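Local structure of putative phosphatase/phosphodiesterase MPN_349 (Mycoplasma pneumoniae M129, 1T71) at residues A[158-163]-A[181-186]; A[116-121]-A[152-157]. The protein is a putative iron-dependent phosphatase of the calcineurin-like YmdB family, probably hydrolysing 2',3'-cyclic nucleotides as a phosphodiesterase. All blocks are in the same frame, centred on the assembly; numbering follows the deposited sequence.

Both contacts use strand 152-158, on its two flanks. Contact 2 pairs most of that strand with strand 117-124 in the buried sheet, through five regular backbone hydrogen bonds, aliphatic side chains and the Arg119-His153 pair. Contact 1 takes its C-terminal end, at His158, beside strand 178-182, and is partly buried: one weak backbone bond remains, and histidine rings near iron take over. The centres are about 19 Å apart, yet they touch directly, as Asp156 OD2 of contact 2 is hydrogen-bonded to Thr182 OG1 of contact 1. The sheet thus changes from an isoleucine- and leucine-rich middle to a metal site at the C-terminal ends of the parallel strands.

Contact 1 (A[158-163]-A[181-186]); sequences HAETTS and GTHTHV. With FE (Fe (III) ion), chain C.
The imidazoles of His158 and His183 meet at an offset edge-to-face angle, their planes 69° apart and their centroids separated by 4.7 Å. The edge of His183 is turned to the face of His158. CB of His183 lies over the middle of that face, 3.4 Å from the centroid of the His158 ring, in a CH-pi arrangement. CG of His183 is anti to its backbone N (chi1 178°), and this extends the ring past His158 and presents ND1 to the iron, 2.2 Å from FE. Asn71 and Glu43 bind the same ion. His158 is a known ligand of this second iron site, but as modelled neither nitrogen is at bonding distance and its CE1 lies 2.3 Å from FE, so the orientation of its ring is doubtful; NE2, as modelled, bonds Asp12. Farther along the rim of His183, the aliphatic part of Glu160 approaches in the ring plane, CG standing 3.6 Å from NE2 of His183. CG2 of Thr184 reaches Glu160 O at 3.5 Å, while OG1 of Thr184 is bonded to Asp203. The backbones contribute little: Ala159 N to Thr182 O is a weak bond of 3.2 Å bent to 132°, the last link of the parallel pairing of His158 with Thr182. Residues 182-185 correspond to the GHxH motif of calcineurin-like metallophosphoesterases, with Thr182 in the glycine position, and His185 serves the first iron. The contact lies at the C-terminal ends of strands 152-158 and 178-182, joined by helix 162-172 in a beta-alpha-beta unit; Ala159 packs on that helix, and Thr182 touches strands 12-13 and 37-41.

Contact 2 (A[116-121]-A[152-157]); sequences AKIRIT and LHIVDF
Strands 117-124 and 152-158, joined through helix 137-145, form a beta-alpha-beta unit, and residues 116-121 and 152-157 are its paired parallel strands, with Ile118 against Leu152, Arg119 against His153, Ile120 against Ile154 and Thr121 against Val155. The evidence is regular: the axes of the two short segments approach to 4.7 Å, at 14°, and five backbone bonds cross. Leu152 N to Lys117 O is the longest at 3.3 Å. Next comes Arg119 N to Leu152 O at 2.9 Å, then Ile154 N to Arg119 O at 2.7 Å, and Thr121 N to Ile154 O with Asp156 N to Thr121 O complete the set. Ile118, Ile120, Leu152 and Ile154 share one face. There CG1 of Ile118 lies 4.2 Å from CB of Leu152, and CG1 of Ile120 lies 4.4 Å from CB of Ile154, each isoleucine meeting its register partner alongside. On the other face Arg119 and His153 run side by side. The arginine chain is extended, with CG anti to the backbone N, which lays CD over one face of the His153 imidazole, 3.9 Å from its centroid and 19° off the normal, a CH-pi contact; the guanidinium plane is turned 74° from the ring. OG1 of Thr121 has its hydrogen bond with Ser108. Buried Asp156 is satisfied by Thr68 and Asn41 through OD1 and by OG1 of Thr182 through OD2. Around the pair, Phe7 of strand 6-10 packs on Ile118, Leu152 and Ile154, helix 137-145 packs on Arg119, Thr121 and His153 through Leu144 and Ile145, and antiparallel strand 108-112 continues the sheet beyond strand 117-124.

Contact 1 (A[158-163]-A[181-186])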
ATOM      1  N   HIS A 158      -0.564  -2.418   7.036  1.00 19.30           N
ATOM      2  CA  HIS A 158      -0.017  -1.073   7.141  1.00 20.30           C
ATOM      3  C   HIS A 158       0.538  -0.873   8.545  1.00 20.07           C
ATOM      4  O   HIS A 158      -0.192  -0.480   9.458  1.00 22.36           O
ATOM      5  CB  HIS A 158      -1.127  -0.056   6.846  1.00 19.85           C
ATOM      6  CG  HIS A 158      -0.631   1.217   6.245  1.00 19.18           C
ATOM      7  ND1 HIS A 158      -0.635   2.413   6.930  1.00 19.69           N
ATOM      8  CD2 HIS A 158      -0.091   1.479   5.031  1.00 16.44           C
ATOM      9  CE1 HIS A 158      -0.121   3.356   6.162  1.00 15.88           C
ATOM     10  NE2 HIS A 158       0.217   2.816   5.005  1.00 18.12           N
ATOM     11  N   ALA A 159       1.831  -1.141   8.712  1.00 21.04           N
ATOM     12  CA  ALA A 159       2.470  -1.031  10.021  1.00 22.29           C
ATOM     13  C   ALA A 159       3.815  -0.321   9.975  1.00 23.06           C
ATOM     14  O   ALA A 159       4.453  -0.224   8.918  1.00 23.10           O
ATOM     15  CB  ALA A 159       2.633  -2.418  10.632  1.00 20.49           C
ATOM     16  N   GLU A 160       4.256   0.147  11.136  1.00 21.53           N
ATOM     17  CA  GLU A 160       5.501   0.901  11.240  1.00 21.89           C
ATOM     18  C   GLU A 160       6.754   0.082  11.538  1.00 21.55           C
ATOM     19  O   GLU A 160       7.798   0.285  10.931  1.00 21.79           O
ATOM     20  CB  GLU A 160       5.338   1.976  12.322  1.00 28.97           C
ATOM     21  CG  GLU A 160       5.923   3.332  11.964  1.00 41.13           C
ATOM     22  CD  GLU A 160       7.426   3.337  11.988  1.00 41.52           C
ATOM     23  OE1 GLU A 160       8.025   4.292  11.469  1.00 41.73           O
ATOM     24  OE2 GLU A 160       8.012   2.381  12.537  1.00 49.29           O
ATOM     25  N   THR A 161       6.630  -0.848  12.472  1.00 22.05           N
ATOM     26  CA  THR A 161       7.738  -1.668  12.942  1.00 23.89           C
ATOM     27  C   THR A 161       8.108  -2.955  12.189  1.00 22.42           C
ATOM     28  O   THR A 161       7.234  -3.729  11.804  1.00 20.12           O
ATOM     29  CB  THR A 161       7.465  -2.003  14.426  1.00 32.87           C
ATOM     30  OG1 THR A 161       7.792  -0.863  15.234  1.00 37.45           O
ATOM     31  CG2 THR A 161       8.242  -3.181  14.870  1.00 36.71           C
ATOM     32  N   THR A 162       9.411  -3.183  12.002  1.00 21.72           N
ATOM     33  CA  THR A 162       9.887  -4.391  11.331  1.00 22.70           C
ATOM     34  C   THR A 162       9.585  -5.587  12.222  1.00 22.49           C
ATOM     35  O   THR A 162       9.358  -6.690  11.735  1.00 23.30           O
ATOM     36  CB  THR A 162      11.423  -4.373  11.057  1.00 21.80           C
ATOM     37  OG1 THR A 162      12.117  -3.968  12.244  1.00 23.95           O
ATOM     38  CG2 THR A 162      11.767  -3.430   9.904  1.00 21.59           C
ATOM     39  N   SER A 163       9.585  -5.382  13.533  1.00 22.28           N
ATOM     40  CA  SER A 163       9.283  -6.494  14.423  1.00 22.40           C
ATOM     41  C   SER A 163       7.796  -6.852  14.364  1.00 20.87           C
ATOM     42  O   SER A 163       7.456  -8.030  14.329  1.00 21.31           O
ATOM     43  CB  SER A 163       9.703  -6.181  15.860  1.00 30.41           C
ATOM     44  OG  SER A 163       8.875  -5.183  16.425  1.00 35.77           O
ATOM     45  N   GLY A 181       3.720  -5.676   3.610  1.00 21.73           N
ATOM     46  CA  GLY A 181       3.761  -4.551   4.526  1.00 20.46           C
ATOM     47  C   GLY A 181       3.857  -3.229   3.772  1.00 23.10           C
ATOM     48  O   GLY A 181       4.441  -3.162   2.689  1.00 22.20           O
ATOM     49  N   THR A 182       3.266  -2.181   4.337  1.00 22.25           N
ATOM     50  CA  THR A 182       3.291  -0.838   3.752  1.00 23.57           C
ATOM     51  C   THR A 182       3.370   0.171   4.896  1.00 24.24           C
ATOM     52  O   THR A 182       3.288  -0.219   6.064  1.00 23.20           O
ATOM     53  CB  THR A 182       2.009  -0.539   2.920  1.00 25.73           C
ATOM     54  OG1 THR A 182       0.838  -0.825   3.703  1.00 25.44           O
ATOM     55  CG2 THR A 182       1.984  -1.377   1.649  1.00 23.85           C
ATOM     56  N   HIS A 183       3.557   1.449   4.550  1.00 24.02           N
ATOM     57  CA  HIS A 183       3.621   2.566   5.508  1.00 22.59           C
ATOM     58  C   HIS A 183       4.983   3.228   5.732  1.00 23.18           C
ATOM     59  O   HIS A 183       5.024   4.422   6.018  1.00 24.92           O
ATOM     60  CB  HIS A 183       3.024   2.164   6.873  1.00 17.70           C
ATOM     61  CG  HIS A 183       3.089   3.242   7.916  1.00 18.67           C
ATOM     62  ND1 HIS A 183       2.308   4.379   7.870  1.00 16.98           N
ATOM     63  CD2 HIS A 183       3.851   3.358   9.031  1.00 19.94           C
ATOM     64  CE1 HIS A 183       2.585   5.149   8.908  1.00 16.61           C
ATOM     65  NE2 HIS A 183       3.520   4.553   9.627  1.00 20.99           N
ATOM     66  N   THR A 184       6.093   2.496   5.594  1.00 20.10           N
ATOM     67  CA  THR A 184       7.390   3.190   5.825  1.00 20.62           C
ATOM     68  C   THR A 184       7.950   3.931   4.601  1.00 21.66           C
ATOM     69  O   THR A 184       8.920   4.682   4.723  1.00 23.53           O
ATOM     70  CB  THR A 184       8.462   2.185   6.366  1.00 26.21           C
ATOM     71  OG1 THR A 184       8.783   1.216   5.362  1.00 26.05           O
ATOM     72  CG2 THR A 184       7.933   1.466   7.613  1.00 22.66           C
ATOM     73  N   HIS A 185       7.347   3.729   3.432  1.00 22.15           N
ATOM     74  CA  HIS A 185       7.776   4.417   2.206  1.00 23.19           C
ATOM     75  C   HIS A 185       9.172   4.068   1.689  1.00 22.46           C
ATOM     76  O   HIS A 185       9.755   4.826   0.910  1.00 22.35           O
ATOM     77  CB  HIS A 185       7.720   5.933   2.401  1.00 19.81           C
ATOM     78  CG  HIS A 185       6.336   6.490   2.508  1.00 21.94           C
ATOM     79  ND1 HIS A 185       5.222   5.698   2.696  1.00 20.56           N
ATOM     80  CD2 HIS A 185       5.885   7.768   2.473  1.00 19.75           C
ATOM     81  CE1 HIS A 185       4.150   6.464   2.767  1.00 16.18           C
ATOM     82  NE2 HIS A 185       4.524   7.724   2.637  1.00 21.23           N
ATOM     83  N   VAL A 186       9.713   2.943   2.136  1.00 20.84           N
ATOM     84  CA  VAL A 186      11.030   2.497   1.702  1.00 20.14           C
ATOM     85  C   VAL A 186      10.914   1.003   1.458  1.00 20.30           C
ATOM     86  O   VAL A 186      10.595   0.244   2.368  1.00 22.04           O
ATOM     87  CB  VAL A 186      12.107   2.755   2.787  1.00 20.23           C
ATOM     88  CG1 VAL A 186      13.415   2.063   2.407  1.00 18.56           C
ATOM     89  CG2 VAL A 186      12.328   4.266   2.952  1.00 19.23           C
TER
HETATM   90 FE    FE C 302       0.988   5.377   6.411  1.00 27.01          FE

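Contact 2 (A[116-121]-A[152-157])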
ATOM      1  N   ALA A 116     -11.940 -18.468  -9.062  1.00 42.59           N
ATOM      2  CA  ALA A 116     -11.234 -18.176  -7.826  1.00 40.48           C
ATOM      3  C   ALA A 116     -11.914 -17.101  -6.989  1.00 38.81           C
ATOM      4  O   ALA A 116     -12.207 -16.011  -7.477  1.00 37.18           O
ATOM      5  CB  ALA A 116      -9.804 -17.764  -8.136  1.00 41.70           C
ATOM      6  N   LYS A 117     -12.165 -17.422  -5.724  1.00 39.80           N
ATOM      7  CA  LYS A 117     -12.777 -16.480  -4.799  1.00 39.57           C
ATOM      8  C   LYS A 117     -11.593 -15.766  -4.150  1.00 38.56           C
ATOM      9  O   LYS A 117     -10.852 -16.362  -3.360  1.00 38.46           O
ATOM     10  CB  LYS A 117     -13.588 -17.230  -3.743  1.00 57.64           C
ATOM     11  CG  LYS A 117     -14.797 -16.475  -3.223  1.00 62.50           C
ATOM     12  CD  LYS A 117     -15.564 -17.313  -2.210  1.00 66.02           C
ATOM     13  CE  LYS A 117     -16.926 -16.699  -1.895  1.00 68.93           C
ATOM     14  NZ  LYS A 117     -16.825 -15.309  -1.362  1.00 70.54           N
ATOM     15  N   ILE A 118     -11.409 -14.497  -4.496  1.00 40.75           N
ATOM     16  CA  ILE A 118     -10.293 -13.717  -3.977  1.00 38.30           C
ATOM     17  C   ILE A 118     -10.689 -12.695  -2.918  1.00 36.76           C
ATOM     18  O   ILE A 118     -11.651 -11.945  -3.085  1.00 36.01           O
ATOM     19  CB  ILE A 118      -9.575 -12.986  -5.123  1.00 37.89           C
ATOM     20  CG1 ILE A 118      -9.163 -13.999  -6.197  1.00 37.99           C
ATOM     21  CG2 ILE A 118      -8.357 -12.237  -4.586  1.00 38.21           C
ATOM     22  CD1 ILE A 118      -8.516 -13.376  -7.424  1.00 37.38           C
ATOM     23  N   ARG A 119      -9.928 -12.668  -1.830  1.00 32.70           N
ATOM     24  CA  ARG A 119     -10.190 -11.741  -0.742  1.00 30.83           C
ATOM     25  C   ARG A 119      -9.046 -10.739  -0.572  1.00 29.28           C
ATOM     26  O   ARG A 119      -7.872 -11.101  -0.670  1.00 28.52           O
ATOM     27  CB  ARG A 119     -10.385 -12.521   0.553  1.00 34.60           C
ATOM     28  CG  ARG A 119     -11.152 -11.778   1.615  1.00 35.16           C
ATOM     29  CD  ARG A 119     -11.444 -12.663   2.818  1.00 38.32           C
ATOM     30  NE  ARG A 119     -12.424 -12.032   3.690  1.00 44.39           N
ATOM     31  CZ  ARG A 119     -13.736 -12.224   3.609  1.00 44.64           C
ATOM     32  NH1 ARG A 119     -14.238 -13.044   2.699  1.00 44.53           N
ATOM     33  NH2 ARG A 119     -14.547 -11.577   4.432  1.00 47.47           N
ATOM     34  N   ILE A 120      -9.392  -9.474  -0.355  1.00 28.74           N
ATOM     35  CA  ILE A 120      -8.386  -8.439  -0.136  1.00 27.31           C
ATOM     36  C   ILE A 120      -8.694  -7.794   1.203  1.00 26.62           C
ATOM     37  O   ILE A 120      -9.800  -7.284   1.416  1.00 26.13           O
ATOM     38  CB  ILE A 120      -8.406  -7.343  -1.229  1.00 26.47           C
ATOM     39  CG1 ILE A 120      -8.053  -7.940  -2.592  1.00 24.99           C
ATOM     40  CG2 ILE A 120      -7.396  -6.246  -0.875  1.00 23.36           C
ATOM     41  CD1 ILE A 120      -8.082  -6.924  -3.734  1.00 22.81           C
ATOM     42  N   THR A 121      -7.717  -7.830   2.104  1.00 24.80           N
ATOM     43  CA  THR A 121      -7.867  -7.277   3.443  1.00 24.47           C
ATOM     44  C   THR A 121      -6.770  -6.256   3.750  1.00 25.18           C
ATOM     45  O   THR A 121      -5.607  -6.441   3.383  1.00 24.53           O
ATOM     46  CB  THR A 121      -7.824  -8.403   4.498  1.00 26.70           C
ATOM     47  OG1 THR A 121      -8.866  -9.345   4.218  1.00 26.46           O
ATOM     48  CG2 THR A 121      -8.022  -7.845   5.903  1.00 25.13           C
ATOM     49  N   LEU A 152      -7.924 -17.414  -2.367  1.00 40.62           N
ATOM     50  CA  LEU A 152      -6.778 -16.523  -2.257  1.00 36.71           C
ATOM     51  C   LEU A 152      -7.113 -15.403  -1.275  1.00 33.96           C
ATOM     52  O   LEU A 152      -8.238 -14.903  -1.240  1.00 33.22           O
ATOM     53  CB  LEU A 152      -6.418 -15.936  -3.624  1.00 37.60           C
ATOM     54  CG  LEU A 152      -6.209 -16.935  -4.764  1.00 39.34           C
ATOM     55  CD1 LEU A 152      -5.545 -16.227  -5.936  1.00 40.97           C
ATOM     56  CD2 LEU A 152      -5.343 -18.091  -4.290  1.00 42.78           C
ATOM     57  N   HIS A 153      -6.131 -15.020  -0.472  1.00 35.53           N
ATOM     58  CA  HIS A 153      -6.327 -13.966   0.514  1.00 33.01           C
ATOM     59  C   HIS A 153      -5.106 -13.060   0.461  1.00 31.14           C
ATOM     60  O   HIS A 153      -4.007 -13.478   0.824  1.00 29.35           O
ATOM     61  CB  HIS A 153      -6.466 -14.577   1.909  1.00 28.19           C
ATOM     62  CG  HIS A 153      -7.143 -13.684   2.900  1.00 26.60           C
ATOM     63  ND1 HIS A 153      -7.239 -12.317   2.733  1.00 26.93           N
ATOM     64  CD2 HIS A 153      -7.734 -13.958   4.087  1.00 26.30           C
ATOM     65  CE1 HIS A 153      -7.859 -11.791   3.773  1.00 23.32           C
ATOM     66  NE2 HIS A 153      -8.171 -12.765   4.610  1.00 28.38           N
ATOM     67  N   ILE A 154      -5.309 -11.833  -0.013  1.00 27.42           N
ATOM     68  CA  ILE A 154      -4.240 -10.845  -0.138  1.00 26.06           C
ATOM     69  C   ILE A 154      -4.334  -9.846   1.010  1.00 25.78           C
ATOM     70  O   ILE A 154      -5.365  -9.200   1.198  1.00 25.35           O
ATOM     71  CB  ILE A 154      -4.350 -10.103  -1.493  1.00 26.22           C
ATOM     72  CG1 ILE A 154      -4.118 -11.099  -2.637  1.00 28.02           C
ATOM     73  CG2 ILE A 154      -3.346  -8.961  -1.564  1.00 24.15           C
ATOM     74  CD1 ILE A 154      -4.363 -10.523  -4.024  1.00 27.36           C
ATOM     75  N   VAL A 155      -3.257  -9.718   1.778  1.00 24.11           N
ATOM     76  CA  VAL A 155      -3.256  -8.807   2.920  1.00 23.49           C
ATOM     77  C   VAL A 155      -2.244  -7.665   2.854  1.00 23.69           C
ATOM     78  O   VAL A 155      -1.052  -7.884   2.634  1.00 22.81           O
ATOM     79  CB  VAL A 155      -2.998  -9.572   4.237  1.00 24.30           C
ATOM     80  CG1 VAL A 155      -2.994  -8.601   5.413  1.00 22.53           C
ATOM     81  CG2 VAL A 155      -4.050 -10.652   4.432  1.00 25.06           C
ATOM     82  N   ASP A 156      -2.736  -6.446   3.048  1.00 22.59           N
ATOM     83  CA  ASP A 156      -1.882  -5.263   3.074  1.00 22.14           C
ATOM     84  C   ASP A 156      -1.835  -4.847   4.545  1.00 21.93           C
ATOM     85  O   ASP A 156      -2.811  -4.306   5.073  1.00 21.23           O
ATOM     86  CB  ASP A 156      -2.478  -4.132   2.220  1.00 21.89           C
ATOM     87  CG  ASP A 156      -1.714  -2.813   2.370  1.00 21.79           C
ATOM     88  OD1 ASP A 156      -1.980  -1.851   1.610  1.00 20.50           O
ATOM     89  OD2 ASP A 156      -0.846  -2.732   3.261  1.00 23.74           O
ATOM     90  N   PHE A 157      -0.711  -5.128   5.205  1.00 24.03           N
ATOM     91  CA  PHE A 157      -0.537  -4.797   6.621  1.00 23.62           C
ATOM     92  C   PHE A 157       0.188  -3.463   6.718  1.00 23.02           C
ATOM     93  O   PHE A 157       1.398  -3.383   6.504  1.00 24.96           O
ATOM     94  CB  PHE A 157       0.278  -5.891   7.324  1.00 23.52           C
ATOM     95  CG  PHE A 157       0.281  -5.792   8.830  1.00 23.71           C
ATOM     96  CD1 PHE A 157       1.407  -6.170   9.560  1.00 23.11           C
ATOM     97  CD2 PHE A 157      -0.836  -5.322   9.521  1.00 23.12           C
ATOM     98  CE1 PHE A 157       1.423  -6.076  10.959  1.00 23.20           C
ATOM     99  CE2 PHE A 157      -0.833  -5.224  10.917  1.00 23.91           C
ATOM    100  CZ  PHE A 157       0.299  -5.601  11.638  1.00 21.25           C
TER